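Local coordinates for protein Blo t 1 allergen (Blomia tropicalis, PDB 5JT8) that is a mite allergen of the papain-like cysteine protease family that probably cleaves peptide bonds once its inhibitory propeptide has been removed, at residues Q229-H234 with V328-L333; S235-V240 with G323-V328; G248-Y253 with V283-W288. All coordinates share one frame; numbering follows the deposited sequence. Where two conformers were deposited one is given.

Contact 1 of 3, residues Q229-H234 with V328-L333; sequences QQLRYH and VTYATL. Unlike the reference sequence in segment 229-234: H234 (reference Gln).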
loop_
_atom_site.group_PDB
_atom_site.type_symbol
_atom_site.label_atom_id
_atom_site.label_comp_id
_atom_site.label_asym_id
_atom_site.label_seq_id
_atom_site.Cartn_x
_atom_site.Cartn_y
_atom_site.Cartn_z
ATOM N N GLN A 229 0.208 -15.703 6.264
ATOM C CA GLN A 229 -0.609 -16.557 5.402
ATOM C C GLN A 229 -1.360 -15.721 4.391
ATOM O O GLN A 229 -2.046 -14.771 4.749
ATOM C CB GLN A 229 -1.596 -17.392 6.227
ATOM C CG GLN A 229 -2.603 -18.200 5.369
ATOM C CD GLN A 229 -1.953 -19.372 4.632
ATOM O OE1 GLN A 229 -1.304 -20.223 5.249
ATOM N NE2 GLN A 229 -2.126 -19.418 3.307
ATOM N N GLN A 230 -1.226 -16.083 3.126
ATOM C CA GLN A 230 -1.935 -15.396 2.058
ATOM C C GLN A 230 -3.244 -16.077 1.794
ATOM O O GLN A 230 -3.262 -17.287 1.578
ATOM C CB GLN A 230 -1.108 -15.381 0.793
ATOM C CG GLN A 230 -1.884 -15.036 -0.458
ATOM C CD GLN A 230 -0.954 -14.668 -1.602
ATOM O OE1 GLN A 230 0.196 -14.316 -1.376
ATOM N NE2 GLN A 230 -1.444 -14.760 -2.829
ATOM N N LEU A 231 -4.333 -15.316 1.814
ATOM C CA LEU A 231 -5.658 -15.891 1.612
ATOM C C LEU A 231 -5.876 -16.314 0.148
ATOM O O LEU A 231 -5.137 -15.914 -0.763
ATOM C CB LEU A 231 -6.762 -14.909 2.034
ATOM C CG LEU A 231 -6.884 -14.417 3.491
ATOM C CD1 LEU A 231 -8.167 -13.575 3.654
ATOM C CD2 LEU A 231 -6.880 -15.560 4.505
ATOM N N ARG A 232 -6.894 -17.147 -0.043
ATOM C CA ARG A 232 -7.359 -17.588 -1.355
ATOM C C ARG A 232 -7.567 -16.407 -2.309
ATOM O O ARG A 232 -8.095 -15.375 -1.899
ATOM C CB ARG A 232 -8.663 -18.373 -1.166
ATOM C CG ARG A 232 -9.454 -18.643 -2.412
ATOM C CD ARG A 232 -10.800 -19.262 -2.061
ATOM N NE ARG A 232 -11.638 -19.350 -3.247
ATOM C CZ ARG A 232 -12.599 -18.486 -3.553
ATOM N NH1 ARG A 232 -12.880 -17.475 -2.743
ATOM N NH2 ARG A 232 -13.298 -18.647 -4.665
ATOM N N TYR A 233 -7.117 -16.553 -3.556
ATOM C CA TYR A 233 -7.371 -15.575 -4.614
ATOM C C TYR A 233 -8.867 -15.311 -4.707
ATOM O O TYR A 233 -9.667 -16.243 -4.598
ATOM C CB TYR A 233 -6.823 -16.079 -5.962
ATOM C CG TYR A 233 -6.883 -15.056 -7.093
ATOM C CD1 TYR A 233 -5.969 -14.007 -7.157
ATOM C CD2 TYR A 233 -7.849 -15.147 -8.105
ATOM C CE1 TYR A 233 -6.014 -13.066 -8.194
ATOM C CE2 TYR A 233 -7.899 -14.215 -9.141
ATOM C CZ TYR A 233 -6.981 -13.175 -9.177
ATOM O OH TYR A 233 -7.024 -12.242 -10.193
ATOM N N HIS A 234 -9.248 -14.046 -4.881
ATOM C CA HIS A 234 -10.666 -13.664 -4.887
ATOM C C HIS A 234 -11.378 -14.045 -3.589
ATOM O O HIS A 234 -12.498 -14.551 -3.629
ATOM C CB HIS A 234 -11.434 -14.313 -6.058
ATOM C CG HIS A 234 -11.290 -13.601 -7.366
ATOM N ND1 HIS A 234 -10.475 -12.505 -7.540
ATOM C CD2 HIS A 234 -11.863 -13.838 -8.571
ATOM C CE1 HIS A 234 -10.550 -12.095 -8.795
ATOM N NE2 HIS A 234 -11.384 -12.890 -9.443
ATOM N N VAL A 328 -4.705 -11.062 -0.398
ATOM C CA VAL A 328 -4.769 -10.600 0.962
ATOM C C VAL A 328 -3.893 -11.487 1.843
ATOM O O VAL A 328 -4.006 -12.721 1.802
ATOM C CB VAL A 328 -6.209 -10.600 1.455
ATOM C CG1 VAL A 328 -6.291 -10.065 2.876
ATOM C CG2 VAL A 328 -7.076 -9.761 0.498
ATOM N N THR A 329 -3.026 -10.855 2.630
ATOM C CA THR A 329 -2.062 -11.586 3.449
ATOM C C THR A 329 -2.046 -11.065 4.860
ATOM O O THR A 329 -1.924 -9.861 5.063
ATOM C CB THR A 329 -0.636 -11.463 2.895
ATOM O OG1 THR A 329 -0.589 -11.988 1.569
ATOM C CG2 THR A 329 0.368 -12.215 3.798
ATOM N N TYR A 330 -2.153 -11.959 5.843
ATOM C CA TYR A 330 -1.989 -11.544 7.236
ATOM C C TYR A 330 -0.696 -12.124 7.828
ATOM O O TYR A 330 -0.087 -13.034 7.258
ATOM C CB TYR A 330 -3.209 -11.957 8.078
ATOM C CG TYR A 330 -3.418 -13.470 8.272
ATOM C CD1 TYR A 330 -4.190 -14.203 7.385
ATOM C CD2 TYR A 330 -2.876 -14.141 9.365
ATOM C CE1 TYR A 330 -4.411 -15.568 7.570
ATOM C CE2 TYR A 330 -3.101 -15.504 9.568
ATOM C CZ TYR A 330 -3.874 -16.208 8.658
ATOM O OH TYR A 330 -4.111 -17.551 8.832
ATOM N N ALA A 331 -0.260 -11.572 8.952
ATOM C CA ALA A 331 0.924 -12.087 9.614
ATOM C C ALA A 331 0.614 -12.435 11.059
ATOM O O ALA A 331 -0.442 -12.072 11.590
ATOM C CB ALA A 331 2.080 -11.069 9.542
ATOM N N THR A 332 1.556 -13.125 11.686
ATOM C CA THR A 332 1.400 -13.642 13.032
ATOM C C THR A 332 2.675 -13.387 13.822
ATOM O O THR A 332 3.767 -13.743 13.355
ATOM C CB THR A 332 1.124 -15.154 13.003
ATOM O OG1 THR A 332 -0.052 -15.393 12.222
ATOM C CG2 THR A 332 0.934 -15.691 14.413
ATOM N N LEU A 333 2.545 -12.757 14.986
ATOM C CA LEU A 333 3.682 -12.562 15.884
ATOM C C LEU A 333 3.937 -13.797 16.750
ATOM O O LEU A 333 5.053 -14.348 16.796
ATOM C CB LEU A 333 3.460 -11.349 16.783
ATOM C CG LEU A 333 3.322 -9.972 16.134
ATOM C CD1 LEU A 333 3.487 -8.878 17.184
ATOM C CD2 LEU A 333 4.350 -9.776 15.016
ATOM O OXT LEU A 333 3.004 -14.254 17.421
HETATM O O HOH W 1 -6.944 -12.960 -1.321
#

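Contact 2 of 3, residues S235-V240 with G323-V328; sequences SSDEDV and GINNYV. Unlike the reference sequence in segment 323-328: Y327 (reference Phe).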
loop_
_atom_site.group_PDB
_atom_site.type_symbol
_atom_site.label_atom_id
_atom_site.label_comp_id
_atom_site.label_asym_id
_atom_site.label_seq_id
_atom_site.Cartn_x
_atom_site.Cartn_y
_atom_site.Cartn_z
ATOM N N SER A 235 -10.748 -13.828 -2.446
ATOM C CA SER A 235 -11.438 -14.121 -1.196
ATOM C C SER A 235 -12.701 -13.280 -1.071
ATOM O O SER A 235 -12.790 -12.167 -1.610
ATOM C CB SER A 235 -10.516 -13.878 -0.002
ATOM O OG SER A 235 -9.677 -15.002 0.187
ATOM N N SER A 236 -13.690 -13.831 -0.387
ATOM C CA SER A 236 -14.904 -13.097 -0.097
ATOM C C SER A 236 -14.602 -11.947 0.861
ATOM O O SER A 236 -13.633 -12.005 1.626
ATOM C CB SER A 236 -15.942 -14.021 0.521
ATOM O OG SER A 236 -15.410 -14.549 1.712
ATOM N N ASP A 237 -15.447 -10.922 0.829
ATOM C CA ASP A 237 -15.324 -9.799 1.756
ATOM C C ASP A 237 -15.352 -10.310 3.195
ATOM O O ASP A 237 -14.585 -9.879 4.048
ATOM C CB ASP A 237 -16.470 -8.786 1.537
ATOM C CG ASP A 237 -16.317 -7.978 0.249
ATOM O OD1 ASP A 237 -15.289 -8.133 -0.458
ATOM O OD2 ASP A 237 -17.221 -7.154 -0.045
ATOM N N GLU A 238 -16.283 -11.221 3.447
ATOM C CA GLU A 238 -16.477 -11.817 4.759
ATOM C C GLU A 238 -15.204 -12.502 5.304
ATOM O O GLU A 238 -14.845 -12.299 6.468
ATOM C CB GLU A 238 -17.639 -12.830 4.711
ATOM C CG GLU A 238 -19.018 -12.226 4.466
ATOM C CD GLU A 238 -19.145 -11.457 3.134
ATOM O OE1 GLU A 238 -18.798 -12.000 2.043
ATOM O OE2 GLU A 238 -19.599 -10.289 3.191
ATOM N N ASP A 239 -14.554 -13.321 4.486
ATOM C CA ASP A 239 -13.282 -13.932 4.893
ATOM C C ASP A 239 -12.276 -12.844 5.265
ATOM O O ASP A 239 -11.614 -12.908 6.304
ATOM C CB ASP A 239 -12.699 -14.824 3.778
ATOM C CG ASP A 239 -13.367 -16.181 3.709
ATOM O OD1 ASP A 239 -14.341 -16.366 4.446
ATOM O OD2 ASP A 239 -12.940 -17.058 2.914
ATOM N N VAL A 240 -12.178 -11.837 4.402
ATOM C CA VAL A 240 -11.219 -10.760 4.608
ATOM C C VAL A 240 -11.529 -10.023 5.899
ATOM O O VAL A 240 -10.633 -9.830 6.710
ATOM C CB VAL A 240 -11.198 -9.781 3.426
ATOM C CG1 VAL A 240 -10.285 -8.613 3.740
ATOM C CG2 VAL A 240 -10.704 -10.510 2.176
ATOM N N GLY A 323 -9.338 -4.928 -7.474
ATOM C CA GLY A 323 -8.611 -6.130 -7.080
ATOM C C GLY A 323 -8.211 -6.230 -5.607
ATOM O O GLY A 323 -7.310 -6.993 -5.250
ATOM N N ILE A 324 -8.895 -5.475 -4.752
ATOM C CA ILE A 324 -8.656 -5.484 -3.309
ATOM C C ILE A 324 -8.659 -6.892 -2.695
ATOM O O ILE A 324 -7.837 -7.198 -1.824
ATOM C CB ILE A 324 -9.720 -4.616 -2.596
ATOM C CG1 ILE A 324 -9.350 -3.138 -2.718
ATOM C CG2 ILE A 324 -9.904 -5.018 -1.122
ATOM C CD1 ILE A 324 -10.523 -2.212 -2.405
ATOM N N ASN A 325 -9.568 -7.747 -3.161
ATOM C CA ASN A 325 -9.663 -9.118 -2.653
ATOM C C ASN A 325 -8.706 -10.137 -3.288
ATOM O O ASN A 325 -8.774 -11.324 -2.969
ATOM C CB ASN A 325 -11.090 -9.656 -2.844
ATOM C CG ASN A 325 -12.139 -8.833 -2.126
ATOM O OD1 ASN A 325 -12.341 -7.657 -2.434
ATOM N ND2 ASN A 325 -12.832 -9.460 -1.171
ATOM N N ASN A 326 -7.854 -9.712 -4.210
ATOM C CA ASN A 326 -7.067 -10.678 -4.973
ATOM C C ASN A 326 -5.986 -11.345 -4.127
ATOM O O ASN A 326 -5.850 -12.564 -4.139
ATOM C CB ASN A 326 -6.431 -10.013 -6.204
ATOM C CG ASN A 326 -7.455 -9.663 -7.283
ATOM O OD1 ASN A 326 -8.618 -10.058 -7.200
ATOM N ND2 ASN A 326 -7.012 -8.946 -8.316
ATOM N N TYR A 327 -5.238 -10.540 -3.381
ATOM C CA TYR A 327 -4.035 -11.008 -2.699
ATOM C C TYR A 327 -3.937 -10.466 -1.291
ATOM O O TYR A 327 -3.169 -9.537 -1.009
ATOM C CB TYR A 327 -2.773 -10.601 -3.468
ATOM C CG TYR A 327 -2.751 -11.037 -4.903
ATOM C CD1 TYR A 327 -2.526 -12.369 -5.243
ATOM C CD2 TYR A 327 -2.944 -10.119 -5.929
ATOM C CE1 TYR A 327 -2.488 -12.769 -6.567
ATOM C CE2 TYR A 327 -2.919 -10.513 -7.250
ATOM C CZ TYR A 327 -2.693 -11.838 -7.563
ATOM O OH TYR A 327 -2.662 -12.223 -8.875
ATOM N N VAL A 328 -4.705 -11.062 -0.398
ATOM C CA VAL A 328 -4.769 -10.600 0.962
ATOM C C VAL A 328 -3.893 -11.487 1.843
ATOM O O VAL A 328 -4.006 -12.721 1.802
ATOM C CB VAL A 328 -6.209 -10.600 1.455
ATOM C CG1 VAL A 328 -6.291 -10.065 2.876
ATOM C CG2 VAL A 328 -7.076 -9.761 0.498
HETATM O O HOH W 2 -14.271 -5.991 -1.845
#

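Contact 3 of 3, residues G248-Y253 with V283-W288; sequences GPVVIY and VILVGW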
loop_
_atom_site.group_PDB
_atom_site.type_symbol
_atom_site.label_atom_id
_atom_site.label_comp_id
_atom_site.label_asym_id
_atom_site.label_seq_id
_atom_site.Cartn_x
_atom_site.Cartn_y
_atom_site.Cartn_z
ATOM N N GLY A 248 -5.591 -9.072 12.679
ATOM C CA GLY A 248 -5.086 -7.710 12.556
ATOM C C GLY A 248 -5.113 -7.157 11.135
ATOM O O GLY A 248 -5.652 -7.794 10.221
ATOM N N PRO A 249 -4.561 -5.944 10.945
ATOM C CA PRO A 249 -4.481 -5.338 9.612
ATOM C C PRO A 249 -3.793 -6.267 8.621
ATOM O O PRO A 249 -2.884 -7.022 9.006
ATOM C CB PRO A 249 -3.662 -4.072 9.855
ATOM C CG PRO A 249 -4.068 -3.672 11.263
ATOM C CD PRO A 249 -4.178 -4.995 12.004
ATOM N N VAL A 250 -4.255 -6.237 7.374
ATOM C CA VAL A 250 -3.760 -7.145 6.350
ATOM C C VAL A 250 -3.202 -6.380 5.149
ATOM O O VAL A 250 -3.654 -5.277 4.846
ATOM C CB VAL A 250 -4.875 -8.106 5.883
ATOM C CG1 VAL A 250 -5.377 -8.951 7.073
ATOM C CG2 VAL A 250 -6.025 -7.339 5.244
ATOM N N VAL A 251 -2.198 -6.959 4.500
ATOM C CA VAL A 251 -1.686 -6.450 3.226
ATOM C C VAL A 251 -2.635 -6.869 2.125
ATOM O O VAL A 251 -3.101 -8.011 2.107
ATOM C CB VAL A 251 -0.279 -6.997 2.888
ATOM C CG1 VAL A 251 0.185 -6.492 1.515
ATOM C CG2 VAL A 251 0.714 -6.619 3.958
ATOM N N ILE A 252 -2.940 -5.942 1.224
ATOM C CA ILE A 252 -3.631 -6.270 -0.012
ATOM C C ILE A 252 -2.859 -5.702 -1.202
ATOM O O ILE A 252 -2.084 -4.766 -1.073
ATOM C CB ILE A 252 -5.082 -5.714 -0.058
ATOM C CG1 ILE A 252 -5.066 -4.186 0.021
ATOM C CG2 ILE A 252 -5.930 -6.267 1.080
ATOM C CD1 ILE A 252 -6.363 -3.533 -0.447
ATOM N N TYR A 253 -3.064 -6.301 -2.363
ATOM C CA TYR A 253 -2.505 -5.791 -3.603
ATOM C C TYR A 253 -3.622 -5.325 -4.497
ATOM O O TYR A 253 -4.582 -6.059 -4.723
ATOM C CB TYR A 253 -1.687 -6.850 -4.315
ATOM C CG TYR A 253 -0.247 -6.850 -3.907
ATOM C CD1 TYR A 253 0.139 -7.376 -2.690
ATOM C CD2 TYR A 253 0.729 -6.310 -4.736
ATOM C CE1 TYR A 253 1.452 -7.381 -2.312
ATOM C CE2 TYR A 253 2.057 -6.310 -4.360
ATOM C CZ TYR A 253 2.413 -6.851 -3.142
ATOM O OH TYR A 253 3.730 -6.862 -2.743
ATOM N N VAL A 283 -1.045 -2.126 -0.297
ATOM C CA VAL A 283 -1.473 -1.267 0.813
ATOM C C VAL A 283 -2.015 -2.147 1.936
ATOM O O VAL A 283 -1.885 -3.368 1.871
ATOM C CB VAL A 283 -2.543 -0.248 0.392
ATOM C CG1 VAL A 283 -1.978 0.758 -0.616
ATOM C CG2 VAL A 283 -3.787 -0.964 -0.183
ATOM N N ILE A 284 -2.642 -1.530 2.933
ATOM C CA ILE A 284 -3.136 -2.234 4.116
ATOM C C ILE A 284 -4.621 -1.966 4.353
ATOM O O ILE A 284 -5.061 -0.819 4.299
ATOM C CB ILE A 284 -2.334 -1.799 5.385
ATOM C CG1 ILE A 284 -0.843 -2.159 5.229
ATOM C CG2 ILE A 284 -2.907 -2.407 6.656
ATOM C CD1 ILE A 284 0.051 -1.462 6.276
ATOM N N LEU A 285 -5.389 -3.021 4.613
ATOM C CA LEU A 285 -6.749 -2.865 5.124
ATOM C C LEU A 285 -6.693 -2.833 6.636
ATOM O O LEU A 285 -6.114 -3.725 7.254
ATOM C CB LEU A 285 -7.661 -4.001 4.658
ATOM C CG LEU A 285 -7.979 -4.150 3.170
ATOM C CD1 LEU A 285 -8.846 -5.392 2.935
ATOM C CD2 LEU A 285 -8.692 -2.891 2.687
ATOM N N VAL A 286 -7.276 -1.806 7.240
ATOM C CA VAL A 286 -7.277 -1.717 8.685
ATOM C C VAL A 286 -8.687 -1.826 9.238
ATOM O O VAL A 286 -8.886 -1.753 10.439
ATOM C CB VAL A 286 -6.654 -0.403 9.190
ATOM C CG1 VAL A 286 -5.174 -0.308 8.791
ATOM C CG2 VAL A 286 -7.449 0.792 8.708
ATOM N N GLY A 287 -9.664 -1.994 8.355
ATOM C CA GLY A 287 -11.035 -2.163 8.796
ATOM C C GLY A 287 -12.105 -1.912 7.754
ATOM O O GLY A 287 -11.841 -1.851 6.551
ATOM N N TRP A 288 -13.329 -1.753 8.229
ATOM C CA TRP A 288 -14.457 -1.545 7.344
ATOM C C TRP A 288 -15.562 -0.839 8.072
ATOM O O TRP A 288 -15.562 -0.765 9.302
ATOM C CB TRP A 288 -14.965 -2.877 6.806
ATOM C CG TRP A 288 -15.627 -3.712 7.865
ATOM C CD1 TRP A 288 -16.937 -3.673 8.236
ATOM C CD2 TRP A 288 -15.006 -4.701 8.691
ATOM N NE1 TRP A 288 -17.177 -4.585 9.239
ATOM C CE2 TRP A 288 -16.010 -5.236 9.530
ATOM C CE3 TRP A 288 -13.706 -5.204 8.791
ATOM C CZ2 TRP A 288 -15.755 -6.249 10.452
ATOM C CZ3 TRP A 288 -13.450 -6.202 9.713
ATOM C CH2 TRP A 288 -14.474 -6.710 10.534
#

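Contact 1 of 3, residues Q229-H234 with V328-L333
Q229 and Y330 form a hydrogen-bonded antiparallel pair, joined by Q229 N to Y330 O at 2.9 Å and Y330 N to Q229 O at 3.0 Å, and Q230 with T329 follows as a non-hydrogen-bonded pair. The result is the small two-stranded antiparallel sheet by which the C-terminal strand of this papain-like fold meets strand 227-230. The pairing outlasts the regular strand: L231 N donates to V328 O at 2.6 Å, in line with the C=O bond. Side chains follow the alternation. Y330 CG lies between its own backbone N and carbonyl carbon (chi1 67°), and Q229 CA lies over one face of the ring, with CZ 3.5 Å from Q229 CB. L231 CD2 meets the same ring at its edge, in plane, 3.9 Å from Y330 CE1, while L231 CD1 packs on V328 CG1. H247, from helix 237-247, stacks with Y330. On the face of Q230 and T329, T329 OG1 rests on Q230 CB, and helix 187-196 packs there through T188. The Q229 chain bends at chi2 (71°), and its amide reaches the carbonyl of the next residue: NE2 donates to Q230 O at 3.0 Å, approaching from above the carbonyl plane.

Contact 2 of 3, residues S235-V240 with G323-V328
The amide of N325 reaches across to the start of helix 237-247, where its nitrogen serves two acceptors of the S235-V240 segment. ND2 donates to S235 O at 2.7 Å and to D237 OD1 at 2.9 Å, the second bond being the straighter of the two (155° at the hydrogen). A chi1 of -60° puts N325 CG anti to its carbonyl carbon, on the helix side. D237 meets it at about a right angle as side chains go, yet the carboxylate and amide planes are nearly coplanar, 29° apart, and ND2 approaches OD1 nearly along the C-O bond. A water bridges the other half of the amide, donating to N325 OD1 at 2.6 Å and to the same D237 OD1, so that one carboxylate oxygen receives both the amide and the water. The backbone of N325 takes part too, its O accepting a more bent bond from S235 N.

Beside this polar group lies an apolar one: V240 CG2, at the end of the first turn, touches V328 CG2 at 4.1 Å and also lies close to N325 ND2. W297 of strand 294-300 packs on both D237 and V240. S236 is the N-cap residue, its OG accepting from D239 N at 3.2 Å. N325 N in turn donates to N320 OD1, within the loop.

Here the loop before the C-terminal strand meets the N-terminus of helix 237-247 in the papain-like domain, joined by one asparagine through both its amide and its backbone carbonyl. Chemically, D237 stands in the first turn of the helix with an amide N-H and a water pointing at OD1 and a weak bond from G318 N at OD2, surroundings that would be expected to favour its ionised form.

Contact 3 of 3, residues G248-Y253 with V283-W288
Main-chain hydrogen bonds set the pairing of V250, V251 and I252 with L285, I284 and V283. V250 and L285 exchange two bonds, V250 N to L285 O at 3.1 Å and L285 N to V250 O at 2.9 Å; I252 and V283 exchange two more, and I252 N to V283 O is the straightest of the four (168°). V251 and I284 make the non-hydrogen-bonded pair between them. Weaker CA-H...O contacts fill the gaps, as where I284 CA comes to 3.2 Å from V250 O. The strand directions run 131° apart over these segments, well short of strict antiparallel.

The two strands belong to the mixed sheet at the heart of the beta-barrel half of the papain-like fold; in papain relatives the catalytic histidine lies just before the segment equivalent to 283-288, and the same placement is probable here.

Apolar packing is divided between the two faces. On the face of V250, I252, V283 and L285, the tightest pair is I252 CG1 with V283 CG2 at 3.5 Å, closer than usual van der Waals contact; CG1 lies between the backbone N and carbonyl carbon of I252 (chi1 62°). I252 and L285 cross at about a right angle, I252 CG2 meeting L285 CD1 at 3.6 Å, and V250 CG2 leans on L285 CB. Helix 237-247 closes over this side through V240 and I244. Toward helix 139-154, which packs on V251 through A141 and V145, P249 CB lies 3.7 Å from I284 CG2 and is touched more loosely by V286 CG1.

The three contacts lie within the papain-like part of the chain, their centres 9 to 10 Å apart. Along the chain, strand 227-230 leads through the loop of contact 1 into helix 237-247 of contact 2 and on to strand 250-254 of contact 3; the partner segments return in reverse order, so contact 3 is enclosed by contact 2 and that by contact 1. V328 is the shared residue: it belongs to contacts 1 and 2 and packs on V250 and I252 of contact 3. V240 likewise reaches L285. A probable hydrogen bond from T329 N to V251 O ties the small two-stranded sheet of contact 1 to strand 250-254 of the larger sheet.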